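Local coordinates for coiled-coil and C2 domain-containing protein 1-like (Drosophila melanogaster, PDB 6EI6), which binds phosphatidylinositol monophosphates and regulates the ESCRT pathway in endosomal protein sorting, supporting full ESCRT-III activity probably by preventing inappropriate Shrub polymerisation, at residues A[119-124]-A[170-175]; A[224-229]-A[245-250]; A[134-139]-A[161-166]. All blocks are in the same frame, centred on the assembly; numbering follows the deposited sequence.

Contact 1: residues A[119-124]-A[170-175]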
ATOM      1  N   GLU A 119       2.329  -1.485  15.375  1.00 54.89           N
ATOM      2  CA  GLU A 119       2.560  -0.088  15.038  1.00 56.65           C
ATOM      3  C   GLU A 119       2.250   0.203  13.577  1.00 58.51           C
ATOM      4  O   GLU A 119       2.765  -0.470  12.674  1.00 56.27           O
ATOM      5  CB  GLU A 119       4.004   0.306  15.333  1.00 53.95           C
ATOM      6  CG  GLU A 119       4.195   0.697  16.763  1.00 58.27           C
ATOM      7  CD  GLU A 119       5.557   1.279  17.039  1.00 67.65           C
ATOM      8  OE1 GLU A 119       6.494   1.085  16.212  1.00 62.62           O
ATOM      9  OE2 GLU A 119       5.678   1.941  18.101  1.00 71.92           O
ATOM     10  N   LEU A 120       1.440   1.232  13.356  1.00 54.79           N
ATOM     11  CA  LEU A 120       1.287   1.856  12.054  1.00 48.73           C
ATOM     12  C   LEU A 120       1.957   3.218  12.102  1.00 47.19           C
ATOM     13  O   LEU A 120       1.739   3.984  13.045  1.00 49.95           O
ATOM     14  CB  LEU A 120      -0.188   1.990  11.685  1.00 49.14           C
ATOM     15  CG  LEU A 120      -0.414   2.604  10.312  1.00 48.26           C
ATOM     16  CD1 LEU A 120      -1.509   1.879   9.545  1.00 44.43           C
ATOM     17  CD2 LEU A 120      -0.758   4.065  10.487  1.00 52.76           C
ATOM     18  N   GLU A 121       2.766   3.515  11.093  1.00 44.28           N
ATOM     19  CA  GLU A 121       3.452   4.791  10.984  1.00 45.68           C
ATOM     20  C   GLU A 121       2.884   5.601   9.821  1.00 47.48           C
ATOM     21  O   GLU A 121       2.648   5.061   8.735  1.00 45.20           O
ATOM     22  CB  GLU A 121       4.953   4.586  10.786  1.00 47.29           C
ATOM     23  CG  GLU A 121       5.735   5.883  10.754  1.00 49.24           C
ATOM     24  CD  GLU A 121       7.214   5.660  10.610  1.00 58.84           C
ATOM     25  OE1 GLU A 121       7.917   5.671  11.651  1.00 62.34           O
ATOM     26  OE2 GLU A 121       7.670   5.462   9.453  1.00 60.31           O
ATOM     27  N   ILE A 122       2.675   6.904  10.047  1.00 49.48           N
ATOM     28  CA  ILE A 122       2.246   7.844   9.010  1.00 45.90           C
ATOM     29  C   ILE A 122       3.345   8.880   8.819  1.00 48.47           C
ATOM     30  O   ILE A 122       3.861   9.431   9.799  1.00 51.30           O
ATOM     31  CB  ILE A 122       0.916   8.524   9.366  1.00 41.97           C
ATOM     32  CG1 ILE A 122      -0.187   7.481   9.426  1.00 43.43           C
ATOM     33  CG2 ILE A 122       0.571   9.592   8.344  1.00 40.01           C
ATOM     34  CD1 ILE A 122      -1.396   7.936  10.185  1.00 45.52           C
ATOM     35  N   VAL A 123       3.714   9.133   7.565  1.00 43.24           N
ATOM     36  CA  VAL A 123       4.755  10.094   7.227  1.00 42.09           C
ATOM     37  C   VAL A 123       4.137  11.151   6.329  1.00 49.72           C
ATOM     38  O   VAL A 123       3.661  10.835   5.230  1.00 49.19           O
ATOM     39  CB  VAL A 123       5.943   9.431   6.523  1.00 46.23           C
ATOM     40  CG1 VAL A 123       7.026  10.453   6.273  1.00 44.81           C
ATOM     41  CG2 VAL A 123       6.477   8.252   7.349  1.00 47.18           C
ATOM     42  N   VAL A 124       4.127  12.397   6.798  1.00 49.99           N
ATOM     43  CA  VAL A 124       3.753  13.534   5.966  1.00 46.64           C
ATOM     44  C   VAL A 124       5.051  14.057   5.364  1.00 50.02           C
ATOM     45  O   VAL A 124       5.910  14.577   6.077  1.00 53.24           O
ATOM     46  CB  VAL A 124       3.009  14.612   6.769  1.00 47.19           C
ATOM     47  CG1 VAL A 124       2.439  15.683   5.850  1.00 47.73           C
ATOM     48  CG2 VAL A 124       1.884  13.995   7.591  1.00 42.29           C
ATOM     49  N   ASP A 170       8.636  16.758   7.351  1.00 61.58           N
ATOM     50  CA  ASP A 170       9.238  15.429   7.312  1.00 55.92           C
ATOM     51  C   ASP A 170       8.991  14.780   8.652  1.00 59.13           C
ATOM     52  O   ASP A 170       9.916  14.421   9.371  1.00 63.80           O
ATOM     53  CB  ASP A 170      10.724  15.468   6.992  1.00 55.50           C
ATOM     54  CG  ASP A 170      10.980  15.655   5.512  1.00 68.67           C
ATOM     55  OD1 ASP A 170      10.385  14.909   4.705  1.00 72.97           O
ATOM     56  OD2 ASP A 170      11.761  16.558   5.148  1.00 73.44           O
ATOM     57  N   GLU A 171       7.716  14.636   8.979  1.00 51.87           N
ATOM     58  CA  GLU A 171       7.312  14.225  10.308  1.00 57.23           C
ATOM     59  C   GLU A 171       6.610  12.888  10.244  1.00 53.95           C
ATOM     60  O   GLU A 171       5.763  12.663   9.372  1.00 53.54           O
ATOM     61  CB  GLU A 171       6.399  15.265  10.960  1.00 60.74           C
ATOM     62  CG  GLU A 171       7.163  16.345  11.701  1.00 59.89           C
ATOM     63  CD  GLU A 171       6.279  17.510  12.078  1.00 61.63           C
ATOM     64  OE1 GLU A 171       5.504  17.364  13.062  1.00 62.92           O
ATOM     65  OE2 GLU A 171       6.350  18.557  11.379  1.00 57.16           O
ATOM     66  N   ARG A 172       6.966  12.029  11.196  1.00 52.89           N
ATOM     67  CA  ARG A 172       6.445  10.682  11.332  1.00 49.12           C
ATOM     68  C   ARG A 172       5.608  10.598  12.597  1.00 49.75           C
ATOM     69  O   ARG A 172       6.001  11.120  13.644  1.00 57.08           O
ATOM     70  CB  ARG A 172       7.589   9.664  11.397  1.00 50.35           C
ATOM     71  CG  ARG A 172       8.803  10.019  10.556  1.00 54.09           C
ATOM     72  CD  ARG A 172       9.800   8.848  10.442  1.00 60.83           C
ATOM     73  NE  ARG A 172      10.538   8.888   9.164  1.00 70.24           N
ATOM     74  CZ  ARG A 172      10.536   7.930   8.223  1.00 67.14           C
ATOM     75  NH1 ARG A 172       9.858   6.795   8.392  1.00 63.91           N
ATOM     76  NH2 ARG A 172      11.233   8.104   7.103  1.00 67.71           N
ATOM     77  N   PHE A 173       4.461   9.933  12.513  1.00 47.18           N
ATOM     78  CA  PHE A 173       3.605   9.718  13.671  1.00 46.37           C
ATOM     79  C   PHE A 173       3.297   8.235  13.744  1.00 50.29           C
ATOM     80  O   PHE A 173       3.017   7.613  12.717  1.00 56.28           O
ATOM     81  CB  PHE A 173       2.291  10.534  13.592  1.00 47.30           C
ATOM     82  CG  PHE A 173       2.484  11.984  13.174  1.00 55.88           C
ATOM     83  CD1 PHE A 173       2.713  12.324  11.844  1.00 52.92           C
ATOM     84  CD2 PHE A 173       2.435  13.002  14.107  1.00 55.69           C
ATOM     85  CE1 PHE A 173       2.903  13.641  11.459  1.00 54.78           C
ATOM     86  CE2 PHE A 173       2.618  14.324  13.723  1.00 49.72           C
ATOM     87  CZ  PHE A 173       2.851  14.641  12.404  1.00 53.94           C
ATOM     88  N   LYS A 174       3.375   7.658  14.939  1.00 51.79           N
ATOM     89  CA  LYS A 174       3.107   6.239  15.136  1.00 50.81           C
ATOM     90  C   LYS A 174       1.844   6.063  15.964  1.00 49.74           C
ATOM     91  O   LYS A 174       1.576   6.841  16.879  1.00 56.21           O
ATOM     92  CB  LYS A 174       4.280   5.536  15.815  1.00 52.36           C
ATOM     93  CG  LYS A 174       5.549   5.404  14.950  1.00 54.57           C
ATOM     94  CD  LYS A 174       6.602   4.535  15.662  1.00 57.19           C
ATOM     95  CE  LYS A 174       8.016   4.811  15.168  1.00 65.87           C
ATOM     96  NZ  LYS A 174       9.026   3.889  15.780  1.00 70.45           N
ATOM     97  N   VAL A 175       1.054   5.052  15.647  1.00 47.21           N
ATOM     98  CA  VAL A 175      -0.134   4.763  16.432  1.00 56.36           C
ATOM     99  C   VAL A 175      -0.201   3.254  16.663  1.00 59.87           C
ATOM    100  O   VAL A 175       0.447   2.465  15.968  1.00 58.92           O
ATOM    101  CB  VAL A 175      -1.419   5.304  15.749  1.00 54.31           C
ATOM    102  CG1 VAL A 175      -1.890   4.371  14.645  1.00 54.74           C
ATOM    103  CG2 VAL A 175      -2.505   5.515  16.772  1.00 59.99           C
TER

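Contact 2: residues A[224-229]-A[245-250]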
ATOM      1  N   CYS A 224       3.193  -3.619   2.574  1.00 35.88           N
ATOM      2  CA  CYS A 224       3.649  -3.176   3.872  1.00 46.41           C
ATOM      3  C   CYS A 224       3.928  -1.682   3.907  1.00 46.22           C
ATOM      4  O   CYS A 224       4.313  -1.162   4.969  1.00 46.03           O
ATOM      5  CB  CYS A 224       4.881  -3.977   4.293  1.00 47.82           C
ATOM      6  SG  CYS A 224       6.063  -3.999   3.003  1.00 67.21           S
ATOM      7  N   GLU A 225       3.734  -0.980   2.789  1.00 39.37           N
ATOM      8  CA  GLU A 225       3.704   0.468   2.834  1.00 39.98           C
ATOM      9  C   GLU A 225       2.916   1.020   1.658  1.00 44.56           C
ATOM     10  O   GLU A 225       2.850   0.413   0.583  1.00 43.13           O
ATOM     11  CB  GLU A 225       5.112   1.074   2.870  1.00 35.89           C
ATOM     12  CG  GLU A 225       5.944   0.895   1.642  1.00 41.33           C
ATOM     13  CD  GLU A 225       6.814  -0.356   1.706  1.00 52.00           C
ATOM     14  OE1 GLU A 225       7.395  -0.653   2.783  1.00 53.21           O
ATOM     15  OE2 GLU A 225       6.892  -1.057   0.675  1.00 54.37           O
ATOM     16  N   ILE A 226       2.297   2.178   1.894  1.00 46.00           N
ATOM     17  CA  ILE A 226       1.736   3.035   0.853  1.00 38.43           C
ATOM     18  C   ILE A 226       2.639   4.256   0.732  1.00 40.58           C
ATOM     19  O   ILE A 226       3.059   4.825   1.746  1.00 44.08           O
ATOM     20  CB  ILE A 226       0.295   3.439   1.186  1.00 38.19           C
ATOM     21  CG1 ILE A 226      -0.595   2.202   1.261  1.00 35.33           C
ATOM     22  CG2 ILE A 226      -0.230   4.457   0.175  1.00 37.83           C
ATOM     23  CD1 ILE A 226      -1.935   2.435   1.957  1.00 34.82           C
ATOM     24  N   HIS A 227       2.986   4.630  -0.492  1.00 41.73           N
ATOM     25  CA  HIS A 227       3.782   5.834  -0.706  1.00 43.13           C
ATOM     26  C   HIS A 227       3.400   6.442  -2.051  1.00 46.36           C
ATOM     27  O   HIS A 227       3.718   5.894  -3.107  1.00 46.99           O
ATOM     28  CB  HIS A 227       5.270   5.534  -0.643  1.00 45.44           C
ATOM     29  CG  HIS A 227       6.133   6.689  -1.051  1.00 51.87           C
ATOM     30  ND1 HIS A 227       7.395   6.525  -1.584  1.00 55.77           N
ATOM     31  CD2 HIS A 227       5.908   8.026  -1.021  1.00 50.85           C
ATOM     32  CE1 HIS A 227       7.915   7.712  -1.853  1.00 55.80           C
ATOM     33  NE2 HIS A 227       7.030   8.638  -1.524  1.00 52.84           N
ATOM     34  N   ASP A 228       2.728   7.581  -2.014  1.00 47.46           N
ATOM     35  CA  ASP A 228       2.290   8.234  -3.235  1.00 46.44           C
ATOM     36  C   ASP A 228       2.169   9.727  -2.957  1.00 51.57           C
ATOM     37  O   ASP A 228       2.473  10.205  -1.860  1.00 51.35           O
ATOM     38  CB  ASP A 228       0.974   7.630  -3.720  1.00 45.40           C
ATOM     39  CG  ASP A 228       0.953   7.422  -5.218  1.00 49.06           C
ATOM     40  OD1 ASP A 228       1.759   8.081  -5.900  1.00 47.19           O
ATOM     41  OD2 ASP A 228       0.148   6.600  -5.713  1.00 48.46           O
ATOM     42  N   THR A 229       1.739  10.464  -3.975  1.00 50.98           N
ATOM     43  CA  THR A 229       1.434  11.880  -3.881  1.00 49.49           C
ATOM     44  C   THR A 229       0.000  12.069  -4.365  1.00 51.86           C
ATOM     45  O   THR A 229      -0.407  11.456  -5.359  1.00 52.35           O
ATOM     46  CB  THR A 229       2.398  12.698  -4.725  1.00 46.62           C
ATOM     47  OG1 THR A 229       2.172  12.373  -6.090  1.00 55.72           O
ATOM     48  CG2 THR A 229       3.822  12.357  -4.404  1.00 45.58           C
ATOM     49  N   VAL A 245       2.897  11.390   0.895  1.00 47.35           N
ATOM     50  CA  VAL A 245       2.593  10.742   2.159  1.00 44.83           C
ATOM     51  C   VAL A 245       3.034   9.275   2.106  1.00 48.08           C
ATOM     52  O   VAL A 245       3.015   8.639   1.049  1.00 45.39           O
ATOM     53  CB  VAL A 245       1.081  10.908   2.424  1.00 42.23           C
ATOM     54  CG1 VAL A 245       0.538   9.790   3.275  1.00 45.19           C
ATOM     55  CG2 VAL A 245       0.813  12.262   3.060  1.00 45.28           C
ATOM     56  N   LYS A 246       3.447   8.742   3.257  1.00 45.15           N
ATOM     57  CA  LYS A 246       3.731   7.323   3.424  1.00 41.76           C
ATOM     58  C   LYS A 246       2.876   6.755   4.551  1.00 45.01           C
ATOM     59  O   LYS A 246       2.629   7.433   5.552  1.00 46.56           O
ATOM     60  CB  LYS A 246       5.198   7.081   3.745  1.00 43.29           C
ATOM     61  CG  LYS A 246       6.180   7.611   2.720  1.00 44.91           C
ATOM     62  CD  LYS A 246       7.585   7.489   3.281  1.00 42.35           C
ATOM     63  CE  LYS A 246       8.611   7.532   2.171  1.00 50.83           C
ATOM     64  NZ  LYS A 246       9.980   7.409   2.741  1.00 56.35           N
ATOM     65  N   ILE A 247       2.409   5.515   4.391  1.00 40.44           N
ATOM     66  CA  ILE A 247       1.793   4.774   5.484  1.00 39.88           C
ATOM     67  C   ILE A 247       2.450   3.406   5.552  1.00 45.35           C
ATOM     68  O   ILE A 247       2.484   2.672   4.555  1.00 42.58           O
ATOM     69  CB  ILE A 247       0.275   4.635   5.316  1.00 40.15           C
ATOM     70  CG1 ILE A 247      -0.335   5.983   4.912  1.00 43.16           C
ATOM     71  CG2 ILE A 247      -0.337   4.121   6.614  1.00 38.69           C
ATOM     72  CD1 ILE A 247      -1.827   5.915   4.738  1.00 40.00           C
ATOM     73  N   ARG A 248       2.987   3.065   6.715  1.00 43.54           N
ATOM     74  CA  ARG A 248       3.874   1.919   6.819  1.00 43.06           C
ATOM     75  C   ARG A 248       3.475   1.038   7.986  1.00 44.45           C
ATOM     76  O   ARG A 248       3.151   1.534   9.065  1.00 48.26           O
ATOM     77  CB  ARG A 248       5.314   2.368   6.989  1.00 43.00           C
ATOM     78  CG  ARG A 248       5.769   3.342   5.920  1.00 46.56           C
ATOM     79  CD  ARG A 248       7.184   3.826   6.195  1.00 48.48           C
ATOM     80  NE  ARG A 248       8.162   2.736   6.138  1.00 50.01           N
ATOM     81  CZ  ARG A 248       8.790   2.239   7.205  1.00 52.86           C
ATOM     82  NH1 ARG A 248       8.540   2.728   8.423  1.00 53.68           N
ATOM     83  NH2 ARG A 248       9.672   1.255   7.058  1.00 50.07           N
ATOM     84  N   VAL A 249       3.524  -0.275   7.769  1.00 46.48           N
ATOM     85  CA  VAL A 249       3.354  -1.256   8.834  1.00 49.17           C
ATOM     86  C   VAL A 249       4.527  -2.229   8.789  1.00 48.32           C
ATOM     87  O   VAL A 249       5.283  -2.285   7.813  1.00 45.70           O
ATOM     88  CB  VAL A 249       2.017  -2.003   8.734  1.00 41.80           C
ATOM     89  CG1 VAL A 249       0.889  -1.068   9.083  1.00 40.42           C
ATOM     90  CG2 VAL A 249       1.845  -2.562   7.329  1.00 43.01           C
ATOM     91  N   ARG A 250       4.698  -2.963   9.895  1.00 45.62           N
ATOM     92  CA  ARG A 250       5.761  -3.964   9.956  1.00 52.96           C
ATOM     93  C   ARG A 250       5.502  -5.111   8.980  1.00 50.88           C
ATOM     94  O   ARG A 250       6.431  -5.624   8.357  1.00 45.60           O
ATOM     95  CB  ARG A 250       5.908  -4.503  11.379  1.00 53.20           C
ATOM     96  CG  ARG A 250       6.223  -5.980  11.428  1.00 56.18           C
ATOM     97  CD  ARG A 250       7.014  -6.396  12.653  1.00 59.70           C
ATOM     98  NE  ARG A 250       8.443  -6.154  12.450  1.00 66.78           N
ATOM     99  CZ  ARG A 250       9.397  -6.581  13.270  1.00 62.23           C
ATOM    100  NH1 ARG A 250       9.071  -7.282  14.341  1.00 62.36           N
ATOM    101  NH2 ARG A 250      10.671  -6.310  13.015  1.00 61.03           N
TER
HETATM  102  O   HOH W   1       9.049   1.328   3.936  1.00 51.94           O

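Contact 3: residues A[134-139]-A[161-166]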
ATOM      1  N   ASN A 134      -0.731  33.199  -2.169  1.00 73.79           N
ATOM      2  CA  ASN A 134       0.559  33.777  -1.874  1.00 73.63           C
ATOM      3  C   ASN A 134       1.670  32.993  -2.551  1.00 78.83           C
ATOM      4  O   ASN A 134       1.505  31.816  -2.890  1.00 75.68           O
ATOM      5  CB  ASN A 134       0.803  33.788  -0.366  1.00 79.02           C
ATOM      6  CG  ASN A 134      -0.466  34.021   0.411  1.00 85.21           C
ATOM      7  OD1 ASN A 134      -1.300  33.114   0.548  1.00 79.66           O
ATOM      8  ND2 ASN A 134      -0.644  35.251   0.905  1.00 88.02           N
ATOM      9  N   PRO A 135       2.798  33.631  -2.777  1.00 87.16           N
ATOM     10  CA  PRO A 135       3.995  32.874  -3.164  1.00 86.88           C
ATOM     11  C   PRO A 135       4.616  32.250  -1.929  1.00 82.73           C
ATOM     12  O   PRO A 135       4.172  31.203  -1.436  1.00 77.89           O
ATOM     13  CB  PRO A 135       4.906  33.942  -3.795  1.00 87.20           C
ATOM     14  CG  PRO A 135       4.468  35.253  -3.164  1.00 87.18           C
ATOM     15  CD  PRO A 135       3.006  35.095  -2.796  1.00 87.51           C
ATOM     16  N   LYS A 136       5.649  32.932  -1.430  1.00 83.57           N
ATOM     17  CA  LYS A 136       6.202  32.795  -0.090  1.00 82.57           C
ATOM     18  C   LYS A 136       5.116  33.130   0.940  1.00 80.93           C
ATOM     19  O   LYS A 136       3.942  33.237   0.569  1.00 74.46           O
ATOM     20  CB  LYS A 136       7.444  33.696   0.001  1.00 84.38           C
ATOM     21  CG  LYS A 136       8.268  33.653   1.278  1.00 86.70           C
ATOM     22  CD  LYS A 136       8.898  35.019   1.555  1.00 83.64           C
ATOM     23  CE  LYS A 136       7.878  36.165   1.595  1.00 78.62           C
ATOM     24  NZ  LYS A 136       6.793  36.045   2.605  1.00 79.36           N
ATOM     25  N   ASP A 137       5.494  33.346   2.212  1.00 84.04           N
ATOM     26  CA  ASP A 137       4.648  33.181   3.401  1.00 83.93           C
ATOM     27  C   ASP A 137       3.178  32.924   3.106  1.00 82.73           C
ATOM     28  O   ASP A 137       2.289  33.696   3.493  1.00 85.60           O
ATOM     29  CB  ASP A 137       4.751  34.361   4.374  1.00 85.66           C
ATOM     30  CG  ASP A 137       4.269  33.993   5.807  1.00 87.20           C
ATOM     31  OD1 ASP A 137       5.114  34.019   6.735  1.00 89.75           O
ATOM     32  OD2 ASP A 137       3.059  33.716   6.033  1.00 82.59           O
ATOM     33  N   VAL A 138       2.939  31.856   2.365  1.00 80.79           N
ATOM     34  CA  VAL A 138       1.931  30.907   2.789  1.00 75.31           C
ATOM     35  C   VAL A 138       2.618  30.035   3.840  1.00 74.21           C
ATOM     36  O   VAL A 138       3.752  29.580   3.638  1.00 72.83           O
ATOM     37  CB  VAL A 138       1.372  30.112   1.596  1.00 72.47           C
ATOM     38  CG1 VAL A 138       2.315  29.006   1.127  1.00 72.88           C
ATOM     39  CG2 VAL A 138      -0.022  29.611   1.897  1.00 69.18           C
ATOM     40  N   ASP A 139       2.017  29.959   5.025  1.00 72.78           N
ATOM     41  CA  ASP A 139       2.494  29.102   6.099  1.00 71.19           C
ATOM     42  C   ASP A 139       1.491  27.973   6.229  1.00 71.76           C
ATOM     43  O   ASP A 139       0.279  28.220   6.227  1.00 65.16           O
ATOM     44  CB  ASP A 139       2.628  29.846   7.433  1.00 74.36           C
ATOM     45  CG  ASP A 139       3.634  30.975   7.381  1.00 80.82           C
ATOM     46  OD1 ASP A 139       4.592  30.890   6.583  1.00 82.00           O
ATOM     47  OD2 ASP A 139       3.477  31.955   8.154  1.00 84.86           O
ATOM     48  N   ILE A 161       5.571  24.771   8.740  1.00 73.85           N
ATOM     49  CA  ILE A 161       6.594  25.316   7.862  1.00 78.09           C
ATOM     50  C   ILE A 161       6.187  26.735   7.511  1.00 78.89           C
ATOM     51  O   ILE A 161       4.989  27.064   7.453  1.00 75.65           O
ATOM     52  CB  ILE A 161       6.790  24.449   6.602  1.00 72.69           C
ATOM     53  CG1 ILE A 161       5.524  24.449   5.743  1.00 74.47           C
ATOM     54  CG2 ILE A 161       7.209  23.049   6.984  1.00 65.54           C
ATOM     55  CD1 ILE A 161       5.410  25.614   4.745  1.00 71.84           C
ATOM     56  N   ARG A 162       7.184  27.586   7.284  1.00 81.26           N
ATOM     57  CA  ARG A 162       6.943  28.987   6.989  1.00 79.36           C
ATOM     58  C   ARG A 162       7.486  29.301   5.606  1.00 77.91           C
ATOM     59  O   ARG A 162       8.598  28.878   5.259  1.00 79.30           O
ATOM     60  CB  ARG A 162       7.569  29.904   8.060  1.00 82.78           C
ATOM     61  CG  ARG A 162       6.884  29.831   9.450  1.00 82.80           C
ATOM     62  CD  ARG A 162       7.764  30.411  10.581  1.00 87.18           C
ATOM     63  NE  ARG A 162       8.352  29.375  11.437  1.00 91.15           N
ATOM     64  CZ  ARG A 162       9.527  29.485  12.060  1.00 90.94           C
ATOM     65  NH1 ARG A 162      10.250  30.594  11.942  1.00 85.90           N
ATOM     66  NH2 ARG A 162       9.979  28.483  12.809  1.00 83.83           N
ATOM     67  N   ASP A 163       6.665  29.986   4.806  1.00 74.83           N
ATOM     68  CA  ASP A 163       7.111  30.708   3.619  1.00 80.79           C
ATOM     69  C   ASP A 163       7.471  29.795   2.452  1.00 78.61           C
ATOM     70  O   ASP A 163       8.602  29.840   1.956  1.00 76.59           O
ATOM     71  CB  ASP A 163       8.312  31.603   3.968  1.00 85.42           C
ATOM     72  CG  ASP A 163       8.014  32.609   5.091  1.00 84.83           C
ATOM     73  OD1 ASP A 163       6.891  32.628   5.629  1.00 83.76           O
ATOM     74  OD2 ASP A 163       8.938  33.367   5.460  1.00 86.17           O
ATOM     75  N   THR A 164       6.510  28.989   1.989  1.00 75.23           N
ATOM     76  CA  THR A 164       6.696  28.196   0.776  1.00 68.66           C
ATOM     77  C   THR A 164       5.410  27.518   0.323  1.00 65.70           C
ATOM     78  O   THR A 164       4.668  26.957   1.138  1.00 66.26           O
ATOM     79  CB  THR A 164       7.787  27.131   0.961  1.00 70.78           C
ATOM     80  OG1 THR A 164       7.729  26.202  -0.124  1.00 63.31           O
ATOM     81  CG2 THR A 164       7.631  26.374   2.273  1.00 58.13           C
ATOM     82  N   SER A 165       5.153  27.577  -0.990  1.00 66.70           N
ATOM     83  CA  SER A 165       4.047  26.861  -1.625  1.00 64.42           C
ATOM     84  C   SER A 165       4.296  25.355  -1.730  1.00 62.40           C
ATOM     85  O   SER A 165       3.360  24.601  -2.012  1.00 60.66           O
ATOM     86  CB  SER A 165       3.813  27.436  -3.026  1.00 65.90           C
ATOM     87  OG  SER A 165       2.647  26.921  -3.652  1.00 65.06           O
ATOM     88  N   SER A 166       5.534  24.909  -1.535  1.00 61.96           N
ATOM     89  CA  SER A 166       5.919  23.502  -1.656  1.00 60.08           C
ATOM     90  C   SER A 166       6.642  23.098  -0.377  1.00 57.46           C
ATOM     91  O   SER A 166       7.861  22.884  -0.372  1.00 56.14           O
ATOM     92  CB  SER A 166       6.794  23.270  -2.890  1.00 59.28           C
ATOM     93  OG  SER A 166       6.048  23.439  -4.094  1.00 60.36           O
TER

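Contact 1: residues A[119-124]-A[170-175]
E121 and R172 meet across two antiparallel strands, with OE2 of E121 2.8 Å from NH1 of R172 in a salt bridge. The carboxylate lies near the guanidinium plane, at its edge, but its own plane is turned 70° away, and the hydrogen bond within the pair is bent and weak. With CG of E121 anti to the backbone N (chi1 -176°) and the rest of the chain extended, the carboxylate reaches between R172 and K174, its OE1 3.6 Å from CE of K174. CG2 of V123 lies over one face of the guanidinium, offset toward its rim, 3.8 Å from NH1; a small beta-branched valine suits a place beside the long arginine, which runs alongside it and points the same way. At the start of strand 119-128, E119 OE1 and K174 NZ form a long salt bridge of 3.8 Å, while the same oxygen accepts from T116 N. E121 OE2 also bridges to R248 on the neighbouring strand, so two arginines are likely to stabilise its ionised form.

L120, I122 and V124 turn to the opposite face with F173 and V175. Here V124 CG2 touches F173 CE1 at 4.0 Å, while L120 CB lies 4.2 Å from V175 CG1. Beta-branched and aromatic residues suit this side, because I122 and V124 continue onto F195 and V144 of the facing sheet.

Between the two faces runs the backbone ladder. I122 and F173 form a hydrogen-bonded pair with both bonds 2.8 Å long, I122 N to F173 O and F173 N to I122 O; L120 pairs likewise with V175. V124 with E171 makes the third, one of its two bonds weak. Here a mainly charged face backs a mainly apolar one that packs on the facing sheet, as in the beta-sandwich of a C2 domain.

Contact 2: residues A[224-229]-A[245-250]
K246 lies alongside H227 across an antiparallel pair, both side chains pointing the same way. CB of K246 starts 3.7 Å from I226 O. CG, anti to the carbonyl carbon (chi1 -58°), then reaches CD2 of H227 at 3.8 Å. Beyond it the chain stays extended, bringing CE over the centre of the imidazole, 4.0 Å from its centroid and only 4° off the normal: a CH-pi contact. NZ runs on beyond CE, 5.1 Å from ND1 of H227. Lysine suits the place because its aliphatic stem lies on the flat ring. An alanine in place of K246 would lose CG and CE from the imidazole and would probably leave that face without this packing, the ring still held by its NE2 bond to E244.

The backbone beneath belongs to the C2-domain sandwich, with 225-233 as the outermost strand of its four-stranded sheet. I226 and I247 form a hydrogen-bonded pair, their apolar side chains on the face opposite H227.

Next to K246, E225 and R248 are joined through water 1, which donates to E225 OE1 at 2.8 Å and accepts from R248 NE at 2.8 Å. E225 OE1 also accepts from H59 and N112, whereas the guanidinium of R248 forms salt bridges to E121 and D114.

Contact 3: residues A[134-139]-A[161-166]
V138 and D139 meet D163 and T164 in a loop-to-loop contact at the surface, far from the centre of the chain, where the loop before strand 140-145 lies against the loop after strand 155-157. The carbonyl of V138 receives two N-H groups: T164 N donates at 3.3 Å, nearly straight at 160°, and D163 N donates weakly at 3.2 Å. D163 N is shared, since D139 OD1 also accepts it at 2.9 Å. CG of D139, anti to the carbonyl carbon (chi1 -62°), lets OD1 come within bonding distance of D163 N, and a short aspartate fits this bond to a backbone amide.

Three acidic groups crowd here. D163 OD1 lies 3.0 Å from D139 OD1 and 2.5 Å from D137 OD1, though the model is strained at neighbouring K136 and V138, so the closeness is doubtful in detail. Such like charges would probably repel unless one of the groups is protonated. K136 NZ stands 4.5 Å from D163 OD2, beyond a salt bridge, and D139 OD2 has a long, weak ion pair with R200.

T164 OG1 accepts from S166 N, an ST turn, and S165 pairs by its backbone with Y130. The acidic loop ahead of strand 140-145 is probably in the place of a calcium-binding loop of other C2 domains, but this domain lacks three of the five residues crucial for that binding.

In the fold
Contacts 1 and 2 share one four-stranded antiparallel sheet of the C2 domain, ordered 171-176, 119-128, 241-249 and 225-233. Their centres are 9 Å apart, and they join directly through the two middle strands, where V123 N probably bonds to K246 O. Together they therefore span the sheet from one outermost strand to the other. Contact 3 belongs to loops about 23 Å from contact 1 and 26 Å from contact 2, centre to centre. Along the chain it is nested within the loop that contact 1 closes, and both precede contact 2. The sheet thus unites early and late parts of the domain, which mediates phosphoinositide binding and membrane interaction.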